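Local coordinates for protein sulfate transporter/antisigma-factor antagonist STAS (Planctomyces limnophilus, PDB 3T6O) that probably acts as an anti-sigma-factor antagonist, a small STAS-domain regulator of bacterial transcription, at residues Thr38-Met43 against Trp73-Glu78; Ala5-Thr10 against Thr16-Pro21; Glu95-Gln98 against Ile102-Val105; Pro107-Ser110 against Glu114-Leu117. All coordinates share one frame; numbering follows the deposited sequence.

In the fold
Contact 2 comes first along the chain and closes the hairpin of strands 8-12 and 15-19 at one border of the five-stranded sheet. Contact 1 then brings the C-terminal part of helix 29-41 against that of helix 63-76, about thirty residues on, and it meets contact 2 where T38 and F39 touch D6 and I7. Contact 3 closes the short turn after helix 91-97, and W73 of contact 1 packs on its I102 and V105. Contact 4 follows directly, folding helix 112-118 back on strand 108-109, the other border of the sheet; its L116 reaches V17 of contact 2. The four contacts lie in series, none nested or crossing.

Contact 1: residues Thr38-Met43 against Trp73-Glu78; sequences TFLAAM and WKRIKE
L40 and M43 meet R75 and I76 where, in the STAS α/β fold, the C-terminal part of helix 29-41 and the residues just after it come against that of helix 63-76, M43 and I76 both also resting on V51 of strand 50-54. The contact across the segments is entirely one of packing. Its polar fringe is L40 against R75: the two side chains cross at about a right angle, and the CD2 methyl of L40 lies over one face of the guanidinium, 3.8 Å above the plane and displaced toward the rim. The same methyl is 4.0 Å from R75 CD, so it covers the aliphatic stem as well as the charged end. R75 reaches this position with an extended chain from CG to NE (chi2 154°, chi3 174°), and NH1 is engaged by R71 O and by a salt bridge to E95 of the third subunit. A serine in place of R75 would remove the flat surface under L40 and would probably leave that glutamate without its charged mate. The apolar part centres on M43, a selenomethionine. Its CB sits 4.0 Å from CB of R75, the closest approach of those two residues, and its chain then bends away from helix 63-76, which leaves the root of the side chain to do most of the touching. I76 answers with its CG2 branch, which comes within 4.0 Å of M43 CB and 4.1 Å of M43 SE. The carbonyl of M43, already hydrogen-bonded to R49, is grazed by the same methyl: I76 CG2 lies 3.5 Å from M43 O.

Contact 2: residues Ala5-Thr10 against Thr16-Pro21; sequences ADIRVT and TVISFP
The β hairpin of strands 8-12 and 15-19 is closed here by antiparallel pairing of R8 with S19 and T10 with V17, the hydrogen-bonded pairs, on either side of the non-hydrogen-bonded pair V9 and I18. Both hydrogen-bonded pairs are joined twice: R8 N gives to S19 O (2.8 Å) and S19 N to R8 O, while T10 N gives to V17 O and V17 N to T10 O (2.7 Å), this last bond almost straight at 178°. On the face carrying R8, T10, V17 and S19 a water fastens the strands further, donating to T10 OG1 and to V17 O (2.9 Å) and lying near S19 OG at a doubtfully short distance. T10 OG1, placed between its backbone N and carbonyl carbon (chi1 47°), also holds E12. On the face of V9 and I18 the contacts are between methyl groups. V9 CG2 runs alongside I18 CD1 at 3.8 Å, V9 CG1 meets T16 CG2 at 3.6 Å, and I18 CG2 touches I7 CD1 at 3.7 Å. Just past the paired region, I7 CG2 approaches CE2 of the F20 ring at 3.5 Å. I7 and V9 carry this surface onto T38 of helix 29-41, and I18 onto I53. Strand 8-12 is an edge strand of the sheet within this chain, and 15-19 joins it to 50-54 through backbone bonds of T16 and I18.

Contact 3: residues Glu95-Gln98 against Ile102-Val105; sequences EVLQ and IDEV
A small packing contact between L97 and D103 closes the short turn that leads from helix 91-97 into the 3-10 segment 102-105. It rests on a carboxylate against the C-terminal region of helix 91-97. D103 points its CB toward the helix, and CG stands between its backbone N and carbonyl carbon (chi1 66°), which carries the carboxylate across to L97. There OD2 lies 3.7 Å from L97 CB, while OD1 comes to 3.3 Å from L97 O. Both of these oxygens are acceptors, so the closeness is no bond; with L97 O this near, the site is likely to raise the pKa of D103 somewhat. The 3-10 turn itself is drawn in by V105 N bonding to I102 O at 2.9 Å, and this fixes the backbone from which D103 projects. I102 packs on V70 and W73 of helix 63-76, and V105 on W73, which fastens the segment to that helix. E104 reaches further, forming a salt bridge with K74 of the second subunit, and E95 bonds S63 and S64 of the fourth subunit, so that helix 91-97 and the 3-10 turn sit between the body of the chain and its neighbours.

Contact 4: residues Pro107-Ser110 against Glu114-Leu117; sequences PRYS and EALL
A115 lies against the face of the Y109 ring, its CA 4.0 Å from the ring centroid and 29° off the normal, a CH-π contact, with its methyl CB 3.5 Å from Y109 CD2. Y109 CG, anti to the carbonyl carbon (chi1 -59°), turns the ring onto the helix. Beside it S110 grips E114: S110 OG donates to E114 OE1 at 2.5 Å, coming in 52° out of the carboxylate plane, and S110 N adds a weak bond to the same oxygen at 3.4 Å. A water accepts from S110 N at 2.9 Å; its approach to E114 OE1 is too close to trust. The E114 chain, extended beyond CG, brings its carboxylate to S110. Helix 112-118 thus packs back on strand 108-109, the edge strand of the STAS sheet at the far border from 8-12, after a tight turn. Replacing Y109 by a glycine would take the ring from over A115 CA and is likely to open a gap between strand and helix. Farther out, backbone bonds of Y109 to L86 and S88 hold the strand to 83-87. A115 and L116 rest on L52 of strand 50-54, and T111 OG1 is hydrogen-bonded to E114 N, steadying the helix's first turn.

Contact 1: residues Thr38-Met43 against Trp73-Glu78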
loop_
_atom_site.group_PDB
_atom_site.type_symbol
_atom_site.label_atom_id
_atom_site.label_comp_id
_atom_site.label_asym_id
_atom_site.label_seq_id
_atom_site.Cartn_x
_atom_site.Cartn_y
_atom_site.Cartn_z
ATOM N N THR A 38 -5.887 18.928 -3.792
ATOM C CA THR A 38 -6.841 19.789 -3.098
ATOM C C THR A 38 -7.385 19.071 -1.859
ATOM O O THR A 38 -7.468 19.649 -0.795
ATOM C CB THR A 38 -7.966 20.223 -4.089
ATOM O OG1 THR A 38 -7.333 20.904 -5.160
ATOM C CG2 THR A 38 -8.976 21.175 -3.484
ATOM N N PHE A 39 -7.711 17.787 -1.994
ATOM C CA PHE A 39 -8.229 17.032 -0.904
ATOM C C PHE A 39 -7.277 16.968 0.291
ATOM O O PHE A 39 -7.654 17.270 1.455
ATOM C CB PHE A 39 -8.583 15.640 -1.396
ATOM C CG PHE A 39 -9.026 14.726 -0.324
ATOM C CD1 PHE A 39 -10.302 14.847 0.209
ATOM C CD2 PHE A 39 -8.196 13.739 0.167
ATOM C CE1 PHE A 39 -10.741 13.994 1.229
ATOM C CE2 PHE A 39 -8.626 12.873 1.179
ATOM C CZ PHE A 39 -9.888 13.015 1.730
ATOM N N LEU A 40 -6.030 16.581 0.017
ATOM C CA LEU A 40 -5.064 16.424 1.096
ATOM C C LEU A 40 -4.716 17.784 1.715
ATOM O O LEU A 40 -4.551 17.885 2.919
ATOM C CB LEU A 40 -3.805 15.652 0.627
ATOM C CG LEU A 40 -4.011 14.179 0.258
ATOM C CD1 LEU A 40 -2.709 13.590 -0.206
ATOM C CD2 LEU A 40 -4.533 13.372 1.429
ATOM N N ALA A 41 -4.678 18.841 0.920
ATOM C CA ALA A 41 -4.371 20.165 1.494
ATOM C C ALA A 41 -5.523 20.632 2.407
ATOM O O ALA A 41 -5.274 21.323 3.366
ATOM C CB ALA A 41 -4.043 21.243 0.376
ATOM N N ALA A 42 -6.752 20.184 2.150
ATOM C CA ALA A 42 -7.903 20.506 2.998
ATOM C C ALA A 42 -7.898 19.742 4.347
ATOM O O ALA A 42 -8.777 19.933 5.156
ATOM C CB ALA A 42 -9.217 20.204 2.255
HETATM N N MSE A 43 -6.925 18.871 4.589
HETATM C CA MSE A 43 -6.926 18.094 5.811
HETATM C C MSE A 43 -6.189 18.779 6.963
HETATM O O MSE A 43 -5.844 18.136 7.943
HETATM C CB MSE A 43 -6.263 16.738 5.548
HETATM C CG MSE A 43 -7.029 15.805 4.602
HETATM SE SE MSE A 43 -8.805 15.321 5.112
HETATM C CE MSE A 43 -9.826 16.470 3.900
ATOM N N TRP A 73 -7.947 10.628 6.103
ATOM C CA TRP A 73 -8.277 10.234 7.462
ATOM C C TRP A 73 -7.044 10.105 8.355
ATOM O O TRP A 73 -7.081 10.543 9.504
ATOM C CB TRP A 73 -9.133 8.951 7.446
ATOM C CG TRP A 73 -9.259 8.275 8.777
ATOM C CD1 TRP A 73 -9.995 8.681 9.858
ATOM C CD2 TRP A 73 -8.626 7.068 9.148
ATOM N NE1 TRP A 73 -9.854 7.789 10.887
ATOM C CE2 TRP A 73 -8.997 6.795 10.486
ATOM C CE3 TRP A 73 -7.731 6.213 8.502
ATOM C CZ2 TRP A 73 -8.519 5.689 11.179
ATOM C CZ3 TRP A 73 -7.255 5.097 9.190
ATOM C CH2 TRP A 73 -7.657 4.841 10.512
ATOM N N LYS A 74 -5.943 9.520 7.828
ATOM C CA LYS A 74 -4.708 9.353 8.616
ATOM C C LYS A 74 -4.107 10.702 9.045
ATOM O O LYS A 74 -3.429 10.808 10.084
ATOM C CB LYS A 74 -3.646 8.551 7.823
ATOM C CG LYS A 74 -3.969 7.078 7.669
ATOM C CD LYS A 74 -2.862 6.304 6.966
ATOM C CE LYS A 74 -3.344 4.885 6.658
ATOM N NZ LYS A 74 -2.420 3.996 5.889
ATOM N N ARG A 75 -4.330 11.716 8.230
ATOM C CA ARG A 75 -3.857 13.044 8.554
ATOM C C ARG A 75 -4.633 13.655 9.706
ATOM O O ARG A 75 -4.071 14.423 10.478
ATOM C CB ARG A 75 -3.895 13.977 7.325
ATOM C CG ARG A 75 -2.657 13.802 6.456
ATOM C CD ARG A 75 -2.921 14.175 5.040
ATOM N NE ARG A 75 -1.719 14.139 4.219
ATOM C CZ ARG A 75 -1.197 13.026 3.707
ATOM N NH1 ARG A 75 -1.767 11.855 3.925
ATOM N NH2 ARG A 75 -0.135 13.096 2.951
ATOM N N ILE A 76 -5.908 13.341 9.834
ATOM C CA ILE A 76 -6.659 13.946 10.925
ATOM C C ILE A 76 -6.922 13.028 12.136
ATOM O O ILE A 76 -7.260 13.523 13.200
ATOM C CB ILE A 76 -7.938 14.581 10.414
ATOM C CG1 ILE A 76 -9.025 13.582 10.256
ATOM C CG2 ILE A 76 -7.751 15.382 9.035
ATOM C CD1 ILE A 76 -10.279 14.285 9.951
ATOM N N LYS A 77 -6.709 11.719 11.994
ATOM C CA LYS A 77 -7.148 10.761 13.014
ATOM C C LYS A 77 -6.455 10.870 14.366
ATOM O O LYS A 77 -7.019 10.404 15.352
ATOM C CB LYS A 77 -7.030 9.317 12.529
ATOM C CG LYS A 77 -5.632 8.748 12.560
ATOM C CD LYS A 77 -5.602 7.295 12.094
ATOM C CE LYS A 77 -4.389 6.546 12.665
ATOM N NZ LYS A 77 -4.786 5.824 13.935
ATOM N N GLU A 78 -5.275 11.469 14.481
ATOM C CA GLU A 78 -4.727 11.536 15.839
ATOM C C GLU A 78 -5.320 12.637 16.749
ATOM O O GLU A 78 -5.007 12.684 17.940
ATOM C CB GLU A 78 -3.195 11.525 15.852
ATOM C CG GLU A 78 -2.560 10.185 15.362
ATOM C CD GLU A 78 -3.104 8.933 16.078
ATOM O OE1 GLU A 78 -2.980 8.845 17.333
ATOM O OE2 GLU A 78 -3.634 8.034 15.374
#

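Contact 2: residues Ala5-Thr10 against Thr16-Pro21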
loop_
_atom_site.group_PDB
_atom_site.type_symbol
_atom_site.label_atom_id
_atom_site.label_comp_id
_atom_site.label_asym_id
_atom_site.label_seq_id
_atom_site.Cartn_x
_atom_site.Cartn_y
_atom_site.Cartn_z
ATOM N N ALA A 5 -11.545 20.067 -13.668
ATOM C CA ALA A 5 -12.500 20.000 -12.572
ATOM C C ALA A 5 -11.811 19.608 -11.249
ATOM O O ALA A 5 -10.774 18.940 -11.231
ATOM C CB ALA A 5 -13.610 19.017 -12.907
ATOM N N ASP A 6 -12.380 20.027 -10.135
ATOM C CA ASP A 6 -11.789 19.708 -8.844
ATOM C C ASP A 6 -12.904 19.545 -7.819
ATOM O O ASP A 6 -14.036 19.905 -8.091
ATOM C CB ASP A 6 -10.800 20.813 -8.461
ATOM C CG ASP A 6 -9.729 20.349 -7.461
ATOM O OD1 ASP A 6 -9.652 19.134 -7.103
ATOM O OD2 ASP A 6 -8.985 21.238 -7.011
ATOM N N ILE A 7 -12.604 18.930 -6.680
ATOM C CA ILE A 7 -13.574 18.904 -5.602
ATOM C C ILE A 7 -13.825 20.348 -5.200
ATOM O O ILE A 7 -13.057 21.204 -5.539
ATOM C CB ILE A 7 -13.095 18.103 -4.359
ATOM C CG1 ILE A 7 -11.689 18.525 -3.945
ATOM C CG2 ILE A 7 -13.229 16.591 -4.605
ATOM C CD1 ILE A 7 -11.255 17.998 -2.591
ATOM N N ARG A 8 -14.904 20.594 -4.482
ATOM C CA ARG A 8 -15.057 21.889 -3.833
ATOM C C ARG A 8 -14.994 21.732 -2.332
ATOM O O ARG A 8 -15.493 20.780 -1.737
ATOM C CB ARG A 8 -16.288 22.659 -4.285
ATOM C CG ARG A 8 -17.543 21.873 -4.496
ATOM C CD ARG A 8 -18.780 22.824 -4.472
ATOM N NE ARG A 8 -20.035 22.106 -4.217
ATOM C CZ ARG A 8 -20.658 22.131 -3.047
ATOM N NH1 ARG A 8 -21.789 21.448 -2.871
ATOM N NH2 ARG A 8 -20.122 22.834 -2.053
ATOM N N VAL A 9 -14.267 22.644 -1.706
ATOM C CA VAL A 9 -14.008 22.565 -0.276
ATOM C C VAL A 9 -14.732 23.746 0.358
ATOM O O VAL A 9 -14.475 24.869 -0.001
ATOM C CB VAL A 9 -12.498 22.619 0.043
ATOM C CG1 VAL A 9 -12.257 22.634 1.548
ATOM C CG2 VAL A 9 -11.693 21.409 -0.635
ATOM N N THR A 10 -15.640 23.486 1.291
ATOM C CA THR A 10 -16.346 24.581 2.000
ATOM C C THR A 10 -16.172 24.406 3.512
ATOM O O THR A 10 -15.833 23.320 4.008
ATOM C CB THR A 10 -17.821 24.605 1.643
ATOM O OG1 THR A 10 -18.325 23.276 1.741
ATOM C CG2 THR A 10 -18.091 25.162 0.191
ATOM N N THR A 16 -14.905 20.939 7.636
ATOM C CA THR A 16 -14.428 21.121 6.293
ATOM C C THR A 16 -15.210 20.136 5.463
ATOM O O THR A 16 -15.104 18.909 5.681
ATOM C CB THR A 16 -12.917 20.800 6.177
ATOM O OG1 THR A 16 -12.148 21.723 6.962
ATOM C CG2 THR A 16 -12.457 20.869 4.710
ATOM N N VAL A 17 -15.969 20.640 4.517
ATOM C CA VAL A 17 -16.870 19.809 3.769
ATOM C C VAL A 17 -16.266 19.648 2.402
ATOM O O VAL A 17 -15.941 20.628 1.760
ATOM C CB VAL A 17 -18.300 20.437 3.642
ATOM C CG1 VAL A 17 -19.206 19.540 2.796
ATOM C CG2 VAL A 17 -18.970 20.673 5.038
ATOM N N ILE A 18 -16.086 18.407 1.963
ATOM C CA ILE A 18 -15.619 18.105 0.604
ATOM C C ILE A 18 -16.794 17.625 -0.258
ATOM O O ILE A 18 -17.495 16.664 0.119
ATOM C CB ILE A 18 -14.597 16.951 0.630
ATOM C CG1 ILE A 18 -13.487 17.230 1.644
ATOM C CG2 ILE A 18 -14.152 16.534 -0.818
ATOM C CD1 ILE A 18 -12.630 18.384 1.401
ATOM N N SER A 19 -17.034 18.294 -1.378
ATOM C CA SER A 19 -18.134 17.934 -2.267
ATOM C C SER A 19 -17.615 17.769 -3.693
ATOM O O SER A 19 -16.546 18.315 -4.054
ATOM C CB SER A 19 -19.200 19.057 -2.281
ATOM O OG SER A 19 -19.466 19.595 -0.988
ATOM N N PHE A 20 -18.424 17.103 -4.507
ATOM C CA PHE A 20 -18.057 16.749 -5.867
ATOM C C PHE A 20 -18.950 17.370 -6.934
ATOM O O PHE A 20 -20.140 17.199 -6.895
ATOM C CB PHE A 20 -18.102 15.226 -5.990
ATOM C CG PHE A 20 -17.150 14.564 -5.063
ATOM C CD1 PHE A 20 -17.459 14.436 -3.731
ATOM C CD2 PHE A 20 -15.916 14.160 -5.507
ATOM C CE1 PHE A 20 -16.558 13.911 -2.858
ATOM C CE2 PHE A 20 -15.001 13.626 -4.634
ATOM C CZ PHE A 20 -15.315 13.493 -3.313
ATOM N N PRO A 21 -18.369 18.040 -7.919
ATOM C CA PRO A 21 -19.118 18.479 -9.116
ATOM C C PRO A 21 -19.662 17.338 -9.930
ATOM O O PRO A 21 -19.071 16.274 -9.940
ATOM C CB PRO A 21 -18.071 19.212 -9.964
ATOM C CG PRO A 21 -17.012 19.618 -9.011
ATOM C CD PRO A 21 -17.086 18.742 -7.770
HETATM O O HOH W 1 -18.007 21.447 -0.165
#

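Contact 3: residues Glu95-Gln98 against Ile102-Val105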
loop_
_atom_site.group_PDB
_atom_site.type_symbol
_atom_site.label_atom_id
_atom_site.label_comp_id
_atom_site.label_asym_id
_atom_site.label_seq_id
_atom_site.Cartn_x
_atom_site.Cartn_y
_atom_site.Cartn_z
ATOM N N GLU A 95 -22.701 -0.318 -0.984
ATOM C CA GLU A 95 -22.375 -1.741 -1.263
ATOM C C GLU A 95 -20.874 -1.914 -1.453
ATOM O O GLU A 95 -20.292 -2.938 -1.045
ATOM C CB GLU A 95 -23.099 -2.247 -2.516
ATOM C CG GLU A 95 -24.408 -3.049 -2.244
ATOM C CD GLU A 95 -24.276 -4.577 -2.478
ATOM O OE1 GLU A 95 -23.815 -5.317 -1.573
ATOM O OE2 GLU A 95 -24.672 -5.067 -3.563
ATOM N N VAL A 96 -20.244 -0.894 -2.039
ATOM C CA VAL A 96 -18.823 -0.930 -2.250
ATOM C C VAL A 96 -18.126 -0.681 -0.912
ATOM O O VAL A 96 -17.200 -1.380 -0.565
ATOM C CB VAL A 96 -18.387 0.066 -3.283
ATOM C CG1 VAL A 96 -16.847 0.100 -3.371
ATOM C CG2 VAL A 96 -19.012 -0.236 -4.633
ATOM N N LEU A 97 -18.588 0.295 -0.146
ATOM C CA LEU A 97 -18.048 0.493 1.200
ATOM C C LEU A 97 -18.147 -0.727 2.098
ATOM O O LEU A 97 -17.330 -0.910 2.988
ATOM C CB LEU A 97 -18.744 1.682 1.891
ATOM C CG LEU A 97 -18.275 3.046 1.347
ATOM C CD1 LEU A 97 -19.073 4.149 1.886
ATOM C CD2 LEU A 97 -16.803 3.271 1.646
ATOM N N GLN A 98 -19.182 -1.521 1.920
ATOM C CA GLN A 98 -19.359 -2.734 2.704
ATOM C C GLN A 98 -18.243 -3.782 2.450
ATOM O O GLN A 98 -18.111 -4.708 3.229
ATOM C CB GLN A 98 -20.740 -3.361 2.434
ATOM C CG GLN A 98 -21.898 -2.637 3.127
ATOM C CD GLN A 98 -23.271 -3.092 2.673
ATOM O OE1 GLN A 98 -24.291 -2.546 3.118
ATOM N NE2 GLN A 98 -23.319 -4.095 1.796
ATOM N N ILE A 102 -12.698 -0.206 6.863
ATOM C CA ILE A 102 -12.240 1.066 7.426
ATOM C C ILE A 102 -13.392 2.085 7.736
ATOM O O ILE A 102 -13.327 2.832 8.709
ATOM C CB ILE A 102 -11.134 1.753 6.560
ATOM C CG1 ILE A 102 -10.516 2.912 7.316
ATOM C CG2 ILE A 102 -11.633 2.241 5.244
ATOM C CD1 ILE A 102 -9.916 2.491 8.666
ATOM N N ASP A 103 -14.439 2.071 6.934
ATOM C CA ASP A 103 -15.526 3.013 7.148
ATOM C C ASP A 103 -16.319 2.740 8.427
ATOM O O ASP A 103 -17.128 3.568 8.821
ATOM C CB ASP A 103 -16.455 3.033 5.937
ATOM C CG ASP A 103 -17.174 1.737 5.748
ATOM O OD1 ASP A 103 -16.526 0.692 5.786
ATOM O OD2 ASP A 103 -18.406 1.763 5.583
ATOM N N GLU A 104 -16.056 1.619 9.095
ATOM C CA GLU A 104 -16.620 1.396 10.405
ATOM C C GLU A 104 -16.116 2.413 11.389
ATOM O O GLU A 104 -16.713 2.569 12.429
ATOM C CB GLU A 104 -16.279 0.005 10.916
ATOM C CG GLU A 104 -16.901 -1.148 10.121
ATOM C CD GLU A 104 -18.381 -1.292 10.402
ATOM O OE1 GLU A 104 -18.734 -1.656 11.552
ATOM O OE2 GLU A 104 -19.180 -1.034 9.472
ATOM N N VAL A 105 -15.038 3.128 11.082
ATOM C CA VAL A 105 -14.604 4.219 11.940
ATOM C C VAL A 105 -14.987 5.598 11.388
ATOM O O VAL A 105 -14.634 6.607 11.943
ATOM C CB VAL A 105 -13.073 4.112 12.267
ATOM C CG1 VAL A 105 -12.692 2.656 12.541
ATOM C CG2 VAL A 105 -12.213 4.646 11.171
#

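Contact 4: residues Pro107-Ser110 against Glu114-Leu117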
loop_
_atom_site.group_PDB
_atom_site.type_symbol
_atom_site.label_atom_id
_atom_site.label_comp_id
_atom_site.label_asym_id
_atom_site.label_seq_id
_atom_site.Cartn_x
_atom_site.Cartn_y
_atom_site.Cartn_z
ATOM N N PRO A 107 -18.191 7.838 10.787
ATOM C CA PRO A 107 -19.651 7.907 10.911
ATOM C C PRO A 107 -20.249 8.311 9.579
ATOM O O PRO A 107 -19.691 9.169 8.884
ATOM C CB PRO A 107 -19.864 8.979 11.960
ATOM C CG PRO A 107 -18.555 9.543 12.260
ATOM C CD PRO A 107 -17.515 8.665 11.791
ATOM N N ARG A 108 -21.323 7.634 9.188
ATOM C CA ARG A 108 -22.031 7.980 7.981
ATOM C C ARG A 108 -23.475 8.483 8.272
ATOM O O ARG A 108 -24.188 7.913 9.095
ATOM C CB ARG A 108 -22.037 6.800 7.048
ATOM C CG ARG A 108 -22.841 7.046 5.763
ATOM C CD ARG A 108 -22.518 5.958 4.758
ATOM N NE ARG A 108 -23.043 4.672 5.173
ATOM C CZ ARG A 108 -24.293 4.259 5.001
ATOM N NH1 ARG A 108 -25.230 5.058 4.463
ATOM N NH2 ARG A 108 -24.614 3.033 5.407
ATOM N N TYR A 109 -23.871 9.529 7.557
ATOM C CA TYR A 109 -25.169 10.225 7.751
ATOM C C TYR A 109 -25.903 10.378 6.418
ATOM O O TYR A 109 -25.286 10.382 5.349
ATOM C CB TYR A 109 -24.956 11.611 8.366
ATOM C CG TYR A 109 -24.271 11.576 9.702
ATOM C CD1 TYR A 109 -24.967 11.312 10.860
ATOM C CD2 TYR A 109 -22.914 11.771 9.797
ATOM C CE1 TYR A 109 -24.309 11.246 12.102
ATOM C CE2 TYR A 109 -22.258 11.722 11.006
ATOM C CZ TYR A 109 -22.944 11.457 12.138
ATOM O OH TYR A 109 -22.247 11.452 13.323
ATOM N N SER A 110 -27.221 10.480 6.457
ATOM C CA SER A 110 -27.955 10.412 5.193
ATOM C C SER A 110 -27.859 11.695 4.404
ATOM O O SER A 110 -27.911 11.641 3.210
ATOM C CB SER A 110 -29.426 10.012 5.388
ATOM O OG SER A 110 -30.089 10.989 6.121
ATOM N N GLU A 114 -27.894 16.593 8.427
ATOM C CA GLU A 114 -27.820 15.655 9.542
ATOM C C GLU A 114 -26.390 15.469 10.031
ATOM O O GLU A 114 -26.125 15.398 11.243
ATOM C CB GLU A 114 -28.361 14.278 9.146
ATOM C CG GLU A 114 -29.819 14.265 8.911
ATOM C CD GLU A 114 -30.353 12.871 8.548
ATOM O OE1 GLU A 114 -29.552 11.869 8.452
ATOM O OE2 GLU A 114 -31.583 12.817 8.363
ATOM N N ALA A 115 -25.469 15.375 9.090
ATOM C CA ALA A 115 -24.068 15.169 9.460
ATOM C C ALA A 115 -23.545 16.355 10.276
ATOM O O ALA A 115 -23.034 16.170 11.389
ATOM C CB ALA A 115 -23.222 14.911 8.254
ATOM N N LEU A 116 -23.796 17.562 9.768
ATOM C CA LEU A 116 -23.367 18.776 10.446
ATOM C C LEU A 116 -23.922 18.963 11.860
ATOM O O LEU A 116 -23.164 19.316 12.740
ATOM C CB LEU A 116 -23.591 20.013 9.600
ATOM C CG LEU A 116 -22.756 20.101 8.328
ATOM C CD1 LEU A 116 -23.260 21.347 7.552
ATOM C CD2 LEU A 116 -21.186 20.117 8.564
ATOM N N LEU A 117 -25.211 18.699 12.064
ATOM C CA LEU A 117 -25.846 18.721 13.363
ATOM C C LEU A 117 -25.234 17.702 14.333
ATOM O O LEU A 117 -24.984 18.030 15.503
ATOM C CB LEU A 117 -27.370 18.486 13.238
ATOM C CG LEU A 117 -28.186 19.597 12.534
ATOM C CD1 LEU A 117 -29.604 19.140 12.256
ATOM C CD2 LEU A 117 -28.213 20.908 13.330
HETATM O O HOH W 2 -28.439 9.786 8.947
#